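PDB 5HGC: serpin from Taeniopygia guttata, which binds a cortisol-type steroid and may, like many serpins, inhibit serine endopeptidases. Local coordinates for residues R211-F216 and R226-G231; E255-W260 and L356-D361. All blocks are in the same frame, centred on the assembly; numbering follows the deposited sequence.

Contact 1 (R211-F216 and R226-G231). With HCY ((11alpha,14beta)-11,17,21-trihydroxypregn-4-ene-3,20-dione), chain B.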
loop_
_atom_site.group_PDB
_atom_site.type_symbol
_atom_site.label_atom_id
_atom_site.label_comp_id
_atom_site.label_asym_id
_atom_site.label_seq_id
_atom_site.Cartn_x
_atom_site.Cartn_y
_atom_site.Cartn_z
ATOM N N ARG A 211 -26.060 1.758 9.341
ATOM C CA ARG A 211 -25.604 3.122 9.079
ATOM C C ARG A 211 -24.099 3.159 8.734
ATOM O O ARG A 211 -23.274 2.755 9.551
ATOM C CB ARG A 211 -25.903 4.041 10.271
ATOM C CG ARG A 211 -27.382 4.253 10.533
ATOM C CD ARG A 211 -27.686 4.883 11.880
ATOM N NE ARG A 211 -27.229 6.253 11.856
ATOM C CZ ARG A 211 -26.331 6.771 12.701
ATOM N NH1 ARG A 211 -25.820 6.020 13.691
ATOM N NH2 ARG A 211 -25.966 8.063 12.575
ATOM N N PHE A 212 -23.749 3.631 7.534
ATOM C CA PHE A 212 -22.365 3.746 7.129
ATOM C C PHE A 212 -22.032 5.137 6.625
ATOM O O PHE A 212 -22.898 5.821 6.044
ATOM C CB PHE A 212 -22.093 2.739 6.037
ATOM C CG PHE A 212 -22.497 1.349 6.398
ATOM C CD1 PHE A 212 -21.817 0.637 7.396
ATOM C CD2 PHE A 212 -23.554 0.740 5.747
ATOM C CE1 PHE A 212 -22.216 -0.662 7.733
ATOM C CE2 PHE A 212 -23.938 -0.570 6.051
ATOM C CZ PHE A 212 -23.287 -1.270 7.062
ATOM N N ASP A 213 -20.771 5.542 6.790
ATOM C CA ASP A 213 -20.291 6.779 6.247
ATOM C C ASP A 213 -20.472 6.704 4.761
ATOM O O ASP A 213 -20.175 5.679 4.126
ATOM C CB ASP A 213 -18.847 7.037 6.667
ATOM C CG ASP A 213 -18.736 7.444 8.165
ATOM O OD1 ASP A 213 -19.762 7.440 8.900
ATOM O OD2 ASP A 213 -17.625 7.763 8.641
ATOM N N PHE A 214 -21.045 7.774 4.226
ATOM C CA PHE A 214 -21.436 7.830 2.831
ATOM C C PHE A 214 -21.220 9.225 2.281
ATOM O O PHE A 214 -21.363 10.216 3.015
ATOM C CB PHE A 214 -22.900 7.445 2.709
ATOM C CG PHE A 214 -23.438 7.598 1.331
ATOM C CD1 PHE A 214 -23.984 8.851 0.890
ATOM C CD2 PHE A 214 -23.405 6.520 0.443
ATOM C CE1 PHE A 214 -24.429 9.012 -0.425
ATOM C CE2 PHE A 214 -23.886 6.667 -0.873
ATOM C CZ PHE A 214 -24.388 7.895 -1.312
ATOM N N TYR A 215 -20.878 9.308 0.995
ATOM C CA TYR A 215 -20.840 10.578 0.284
ATOM C C TYR A 215 -20.893 10.310 -1.181
ATOM O O TYR A 215 -20.267 9.358 -1.624
ATOM C CB TYR A 215 -19.556 11.339 0.594
ATOM C CG TYR A 215 -19.430 12.646 -0.170
ATOM C CD1 TYR A 215 -20.299 13.726 0.083
ATOM C CD2 TYR A 215 -18.450 12.800 -1.167
ATOM C CE1 TYR A 215 -20.193 14.907 -0.631
ATOM C CE2 TYR A 215 -18.355 13.978 -1.871
ATOM C CZ TYR A 215 -19.225 15.022 -1.588
ATOM O OH TYR A 215 -19.114 16.187 -2.290
ATOM N N PHE A 216 -21.642 11.130 -1.930
ATOM C CA PHE A 216 -21.659 11.075 -3.392
ATOM C C PHE A 216 -20.975 12.332 -3.878
ATOM O O PHE A 216 -21.413 13.377 -3.451
ATOM C CB PHE A 216 -23.130 11.005 -3.899
ATOM C CG PHE A 216 -23.257 10.847 -5.417
ATOM C CD1 PHE A 216 -23.104 9.574 -6.043
ATOM C CD2 PHE A 216 -23.496 11.969 -6.256
ATOM C CE1 PHE A 216 -23.186 9.417 -7.460
ATOM C CE2 PHE A 216 -23.579 11.806 -7.650
ATOM C CZ PHE A 216 -23.424 10.533 -8.251
ATOM N N ARG A 226 -17.463 4.456 3.531
ATOM C CA ARG A 226 -16.341 4.245 4.415
ATOM C C ARG A 226 -16.695 3.325 5.594
ATOM O O ARG A 226 -17.648 3.583 6.319
ATOM C CB ARG A 226 -15.810 5.585 4.907
ATOM C CG ARG A 226 -14.625 5.437 5.835
ATOM C CD ARG A 226 -15.111 5.434 7.271
ATOM N NE ARG A 226 -15.223 6.816 7.725
ATOM C CZ ARG A 226 -14.186 7.621 7.909
ATOM N NH1 ARG A 226 -12.929 7.171 7.712
ATOM N NH2 ARG A 226 -14.393 8.867 8.271
ATOM N N LEU A 227 -15.895 2.280 5.785
ATOM C CA LEU A 227 -16.127 1.239 6.783
ATOM C C LEU A 227 -14.932 1.218 7.685
ATOM O O LEU A 227 -13.806 1.220 7.179
ATOM C CB LEU A 227 -16.277 -0.144 6.114
ATOM C CG LEU A 227 -17.512 -0.377 5.228
ATOM C CD1 LEU A 227 -17.688 -1.854 4.879
ATOM C CD2 LEU A 227 -18.735 0.167 5.967
ATOM N N HIS A 228 -15.144 1.229 9.000
ATOM C CA HIS A 228 -14.012 1.132 9.912
ATOM C C HIS A 228 -13.632 -0.299 10.132
ATOM O O HIS A 228 -14.486 -1.210 10.203
ATOM C CB HIS A 228 -14.296 1.767 11.266
ATOM C CG HIS A 228 -14.438 3.248 11.201
ATOM N ND1 HIS A 228 -13.509 4.056 10.569
ATOM C CD2 HIS A 228 -15.387 4.070 11.685
ATOM C CE1 HIS A 228 -13.893 5.317 10.660
ATOM N NE2 HIS A 228 -15.024 5.350 11.339
ATOM N N TYR A 229 -12.329 -0.481 10.258
ATOM C CA TYR A 229 -11.797 -1.668 10.924
ATOM C C TYR A 229 -11.752 -1.478 12.459
ATOM O O TYR A 229 -11.654 -0.327 12.980
ATOM C CB TYR A 229 -10.418 -1.959 10.385
ATOM C CG TYR A 229 -10.370 -2.507 8.960
ATOM C CD1 TYR A 229 -10.902 -3.770 8.649
ATOM C CD2 TYR A 229 -9.772 -1.761 7.922
ATOM C CE1 TYR A 229 -10.819 -4.282 7.354
ATOM C CE2 TYR A 229 -9.704 -2.241 6.622
ATOM C CZ TYR A 229 -10.193 -3.511 6.353
ATOM O OH TYR A 229 -10.092 -4.004 5.079
ATOM N N ASN A 230 -11.816 -2.594 13.179
ATOM C CA ASN A 230 -11.398 -2.611 14.594
ATOM C C ASN A 230 -9.986 -2.123 14.652
ATOM O O ASN A 230 -9.163 -2.495 13.804
ATOM C CB ASN A 230 -11.454 -4.019 15.173
ATOM C CG ASN A 230 -12.862 -4.439 15.481
ATOM O OD1 ASN A 230 -13.215 -5.619 15.325
ATOM N ND2 ASN A 230 -13.711 -3.468 15.901
ATOM N N GLY A 231 -9.693 -1.298 15.630
ATOM C CA GLY A 231 -8.375 -0.711 15.689
ATOM C C GLY A 231 -8.482 0.650 15.065
ATOM O O GLY A 231 -9.465 1.338 15.236
HETATM C C1 HCY B . -5.850 15.004 4.687
HETATM C C2 HCY B . -4.892 15.944 3.959
HETATM C C3 HCY B . -3.507 15.352 3.832
HETATM C C4 HCY B . -3.274 13.909 4.076
HETATM C C5 HCY B . -4.310 13.062 4.077
HETATM C C6 HCY B . -4.053 11.587 3.854
HETATM C C7 HCY B . -4.814 10.751 4.907
HETATM C C8 HCY B . -6.257 11.180 5.193
HETATM C C9 HCY B . -6.315 12.700 5.460
HETATM C C10 HCY B . -5.744 13.533 4.290
HETATM C C12 HCY B . -8.306 12.319 7.155
HETATM C C11 HCY B . -7.673 13.206 6.060
HETATM C C13 HCY B . -8.244 10.807 6.782
HETATM C C14 HCY B . -6.800 10.463 6.410
HETATM C C15 HCY B . -6.711 8.962 6.542
HETATM C C16 HCY B . -7.651 8.597 7.684
HETATM C C17 HCY B . -8.492 9.862 7.987
HETATM C C18 HCY B . -9.237 10.408 5.651
HETATM C C19 HCY B . -6.452 13.327 2.933
HETATM C C20 HCY B . -9.944 9.548 8.295
HETATM C C21 HCY B . -10.717 10.385 9.293
HETATM O O1 HCY B . -2.597 16.066 3.460
HETATM O O2 HCY B . -8.551 13.238 4.931
HETATM O O3 HCY B . -8.023 10.461 9.216
HETATM O O4 HCY B . -10.515 8.619 7.744
HETATM O O5 HCY B . -12.014 10.485 8.707
HETATM O O HOH W 1 -19.101 3.647 8.469
#
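Asp213 and Arg226 face each other across a beta hairpin, their side chains lying alongside one another on the same side of the sheet. The Arg226 chain leaves with CG anti to the backbone N (chi1 180°) and then bends at the next two torsions, which turns NE back to the carboxylate and sends both terminal nitrogens on to the steroid. Arg226 NE donates a nearly straight hydrogen bond of 2.7 Å to Asp213 OD2, part of a salt bridge. The carboxylate receives it on the anti side of OD2, somewhat out of the carboxylate plane, with that plane turned 60° from that of the guanidinium, while OD1 has a weak hydrogen bond from Gln266. At the other end of the group, Arg226 NH1 reaches the C20 ketone oxygen O4 of HCY at 2.8 Å, and Arg226 NH2 meets its C21 hydroxyl oxygen O5 at 2.9 Å, both almost straight. NH1 is also bonded to Thr234, so all three nitrogens are engaged and the guanidinium can hardly turn. His228 CE1 rests 3.3 Å above one face of the guanidinium of Arg226, toward its rim, and His228 ND1 is tied to the same Thr234. The nearby positive charge would be expected to polarise the steroid ketone. Behind the salt bridge, Arg226 N bonds Asp213 O at 3.0 Å, whereas a water accepts from Asp213 N and donates to Arg226 O, completing the backbone pairing. On the other side of the sheet the CD2 methyl of Leu227 lies 3.4 Å from Phe212 CD1, a buried apolar contact. The arrangement is a hairpin of the serpin fold in which an aspartate probably helps to position the arginine that binds the C20-C21 side chain of the steroid.

Contact 2 (E255-W260 and L356-D361). With HCY ((11alpha,14beta)-11,17,21-trihydroxypregn-4-ene-3,20-dione), chain B.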
loop_
_atom_site.group_PDB
_atom_site.type_symbol
_atom_site.label_atom_id
_atom_site.label_comp_id
_atom_site.label_asym_id
_atom_site.label_seq_id
_atom_site.Cartn_x
_atom_site.Cartn_y
_atom_site.Cartn_z
ATOM N N GLU A 255 -6.422 15.845 -1.948
ATOM C CA GLU A 255 -7.424 16.870 -1.777
ATOM C C GLU A 255 -8.805 16.228 -2.002
ATOM O O GLU A 255 -9.718 16.465 -1.193
ATOM C CB GLU A 255 -7.163 18.040 -2.730
ATOM C CG GLU A 255 -6.006 18.982 -2.365
ATOM C CD GLU A 255 -4.569 18.432 -2.560
ATOM O OE1 GLU A 255 -4.220 17.618 -3.479
ATOM O OE2 GLU A 255 -3.747 18.862 -1.741
ATOM N N THR A 256 -8.943 15.405 -3.048
ATOM C CA THR A 256 -10.131 14.581 -3.237
ATOM C C THR A 256 -10.467 13.758 -1.975
ATOM O O THR A 256 -11.643 13.700 -1.549
ATOM C CB THR A 256 -9.934 13.602 -4.387
ATOM O OG1 THR A 256 -9.550 14.307 -5.562
ATOM C CG2 THR A 256 -11.214 12.863 -4.693
ATOM N N ILE A 257 -9.435 13.141 -1.365
ATOM C CA ILE A 257 -9.633 12.339 -0.151
ATOM C C ILE A 257 -10.176 13.217 0.982
ATOM O O ILE A 257 -11.140 12.817 1.632
ATOM C CB ILE A 257 -8.383 11.529 0.297
ATOM C CG1 ILE A 257 -7.857 10.580 -0.818
ATOM C CG2 ILE A 257 -8.709 10.735 1.544
ATOM C CD1 ILE A 257 -8.884 9.575 -1.335
ATOM N N GLN A 258 -9.575 14.393 1.182
ATOM C CA GLN A 258 -9.970 15.295 2.250
ATOM C C GLN A 258 -11.395 15.825 2.057
ATOM O O GLN A 258 -12.138 15.953 3.038
ATOM C CB GLN A 258 -9.016 16.481 2.391
ATOM C CG GLN A 258 -9.404 17.372 3.568
ATOM C CD GLN A 258 -8.209 17.888 4.324
ATOM O OE1 GLN A 258 -7.253 18.469 3.731
ATOM N NE2 GLN A 258 -8.226 17.671 5.652
ATOM N N LYS A 259 -11.742 16.141 0.806
ATOM C CA LYS A 259 -13.104 16.479 0.415
ATOM C C LYS A 259 -14.046 15.364 0.902
ATOM O O LYS A 259 -14.977 15.650 1.704
ATOM C CB LYS A 259 -13.225 16.651 -1.102
ATOM C CG LYS A 259 -14.629 17.072 -1.555
ATOM C CD LYS A 259 -14.685 17.492 -3.011
ATOM C CE LYS A 259 -15.143 16.379 -3.939
ATOM N NZ LYS A 259 -15.899 16.980 -5.092
ATOM N N TRP A 260 -13.768 14.111 0.483
ATOM C CA TRP A 260 -14.623 13.000 0.887
ATOM C C TRP A 260 -14.819 12.909 2.411
ATOM O O TRP A 260 -15.959 12.893 2.935
ATOM C CB TRP A 260 -14.124 11.700 0.317
ATOM C CG TRP A 260 -14.211 11.622 -1.204
ATOM C CD1 TRP A 260 -14.958 12.423 -2.041
ATOM C CD2 TRP A 260 -13.540 10.674 -2.051
ATOM N NE1 TRP A 260 -14.777 12.042 -3.363
ATOM C CE2 TRP A 260 -13.922 10.971 -3.403
ATOM C CE3 TRP A 260 -12.653 9.605 -1.804
ATOM C CZ2 TRP A 260 -13.452 10.226 -4.516
ATOM C CZ3 TRP A 260 -12.145 8.867 -2.911
ATOM C CH2 TRP A 260 -12.551 9.191 -4.256
ATOM N N LEU A 356 -12.528 1.356 -6.385
ATOM C CA LEU A 356 -11.330 1.504 -5.614
ATOM C C LEU A 356 -11.565 1.093 -4.179
ATOM O O LEU A 356 -12.679 1.296 -3.626
ATOM C CB LEU A 356 -10.856 2.943 -5.629
ATOM C CG LEU A 356 -10.719 3.611 -6.993
ATOM C CD1 LEU A 356 -10.018 4.947 -6.815
ATOM C CD2 LEU A 356 -9.945 2.734 -7.953
ATOM N N MET A 357 -10.522 0.494 -3.577
ATOM C CA MET A 357 -10.481 0.308 -2.130
ATOM C C MET A 357 -9.207 0.991 -1.540
ATOM O O MET A 357 -8.048 0.654 -1.926
ATOM C CB MET A 357 -10.572 -1.148 -1.778
ATOM C CG MET A 357 -10.538 -1.327 -0.282
ATOM S SD MET A 357 -10.960 -3.039 0.042
ATOM C CE MET A 357 -11.298 -3.122 1.809
ATOM N N LEU A 358 -9.411 1.980 -0.660
ATOM C CA LEU A 358 -8.278 2.733 -0.118
ATOM C C LEU A 358 -8.265 2.533 1.394
ATOM O O LEU A 358 -9.265 2.818 2.081
ATOM C CB LEU A 358 -8.334 4.215 -0.476
ATOM C CG LEU A 358 -8.819 4.547 -1.893
ATOM C CD1 LEU A 358 -9.012 6.044 -2.020
ATOM C CD2 LEU A 358 -7.856 4.033 -2.953
ATOM N N ILE A 359 -7.159 1.999 1.916
ATOM C CA ILE A 359 -7.120 1.657 3.330
ATOM C C ILE A 359 -6.155 2.579 3.983
ATOM O O ILE A 359 -5.035 2.700 3.516
ATOM C CB ILE A 359 -6.751 0.207 3.542
ATOM C CG1 ILE A 359 -7.773 -0.679 2.787
ATOM C CG2 ILE A 359 -6.678 -0.091 5.019
ATOM C CD1 ILE A 359 -7.435 -2.165 2.645
ATOM N N PHE A 360 -6.608 3.248 5.034
ATOM C CA PHE A 360 -5.782 4.212 5.777
ATOM C C PHE A 360 -5.666 3.844 7.271
ATOM O O PHE A 360 -6.549 3.110 7.847
ATOM C CB PHE A 360 -6.347 5.631 5.720
ATOM C CG PHE A 360 -6.629 6.143 4.328
ATOM C CD1 PHE A 360 -7.893 5.919 3.719
ATOM C CD2 PHE A 360 -5.651 6.864 3.622
ATOM C CE1 PHE A 360 -8.169 6.390 2.445
ATOM C CE2 PHE A 360 -5.937 7.334 2.349
ATOM C CZ PHE A 360 -7.198 7.104 1.762
ATOM N N ASP A 361 -4.606 4.373 7.903
ATOM C CA ASP A 361 -4.572 4.406 9.366
ATOM C C ASP A 361 -5.026 5.777 9.928
ATOM O O ASP A 361 -4.412 6.791 9.580
ATOM C CB ASP A 361 -3.187 4.004 9.887
ATOM C CG ASP A 361 -3.086 4.070 11.415
ATOM O OD1 ASP A 361 -4.118 3.808 12.109
ATOM O OD2 ASP A 361 -1.966 4.407 11.917
HETATM C C1 HCY B . -5.850 15.004 4.687
HETATM C C2 HCY B . -4.892 15.944 3.959
HETATM C C3 HCY B . -3.507 15.352 3.832
HETATM C C4 HCY B . -3.274 13.909 4.076
HETATM C C5 HCY B . -4.310 13.062 4.077
HETATM C C6 HCY B . -4.053 11.587 3.854
HETATM C C7 HCY B . -4.814 10.751 4.907
HETATM C C8 HCY B . -6.257 11.180 5.193
HETATM C C9 HCY B . -6.315 12.700 5.460
HETATM C C10 HCY B . -5.744 13.533 4.290
HETATM C C12 HCY B . -8.306 12.319 7.155
HETATM C C11 HCY B . -7.673 13.206 6.060
HETATM C C13 HCY B . -8.244 10.807 6.782
HETATM C C14 HCY B . -6.800 10.463 6.410
HETATM C C15 HCY B . -6.711 8.962 6.542
HETATM C C16 HCY B . -7.651 8.597 7.684
HETATM C C17 HCY B . -8.492 9.862 7.987
HETATM C C18 HCY B . -9.237 10.408 5.651
HETATM C C19 HCY B . -6.452 13.327 2.933
HETATM C C20 HCY B . -9.944 9.548 8.295
HETATM C C21 HCY B . -10.717 10.385 9.293
HETATM O O1 HCY B . -2.597 16.066 3.460
HETATM O O2 HCY B . -8.551 13.238 4.931
HETATM O O3 HCY B . -8.023 10.461 9.216
HETATM O O4 HCY B . -10.515 8.619 7.744
HETATM O O5 HCY B . -12.014 10.485 8.707
#
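Ile257, on helix 254-263, and Leu358, on strand 355-361, meet methyl to methyl in the core. Followed outward, Ile257 serves two neighbours at once: its CB lies 3.7 Å from the C19 methyl of HCY, and its CG2, anti to the backbone N, touches that same methyl and, at 3.9 Å, Phe360 CZ. The CG1 branch runs on to Ile257 CD1, 3.6 Å from Leu358 CD1. The same leucine methyl is also approached, more distantly, by the edge of the Trp260 ring, whose NE1 is bonded to Asp217. Phe360 points at the helix from the opposite direction to Ile257, and its CB packs 3.5 Å from C15 of the steroid D ring. At the far end of the ligand, Gln258 lays its amide against the A ring, with OE1 3.5 Å from C2 of HCY. With an alanine here the amide that packs on C1 and C2 is gone, and the A ring is likely to lose its support on this side and shift. Such a helix laid nearly perpendicular to a sheet strand, with the steroid lying against Ile257, Gln258 and Phe360, forms a wall of the ligand pocket, as in corticosteroid-binding globulin.

Near the N terminus, helix 12-29 supplies pocket residues Val12, Pro13 and Ala16. Contact 1 then closes the short hairpin between strands 211-217 and 222-228. The chain continues through strand 233-240 and helix 245-251 to helix 254-263, where contact 2 opens; it closes only about a hundred residues later, at strand 355-361. The two contacts thus follow in series, neither enclosing the other. Strand 233-240 pairs with both strands 222-228 and 355-361, joining the contacts laterally, while Tyr229 packs on Met357 and Tyr215 on Trp260. Both reach the steroid: contact 1 at its C20-C21 side chain, contact 2 along its ring system.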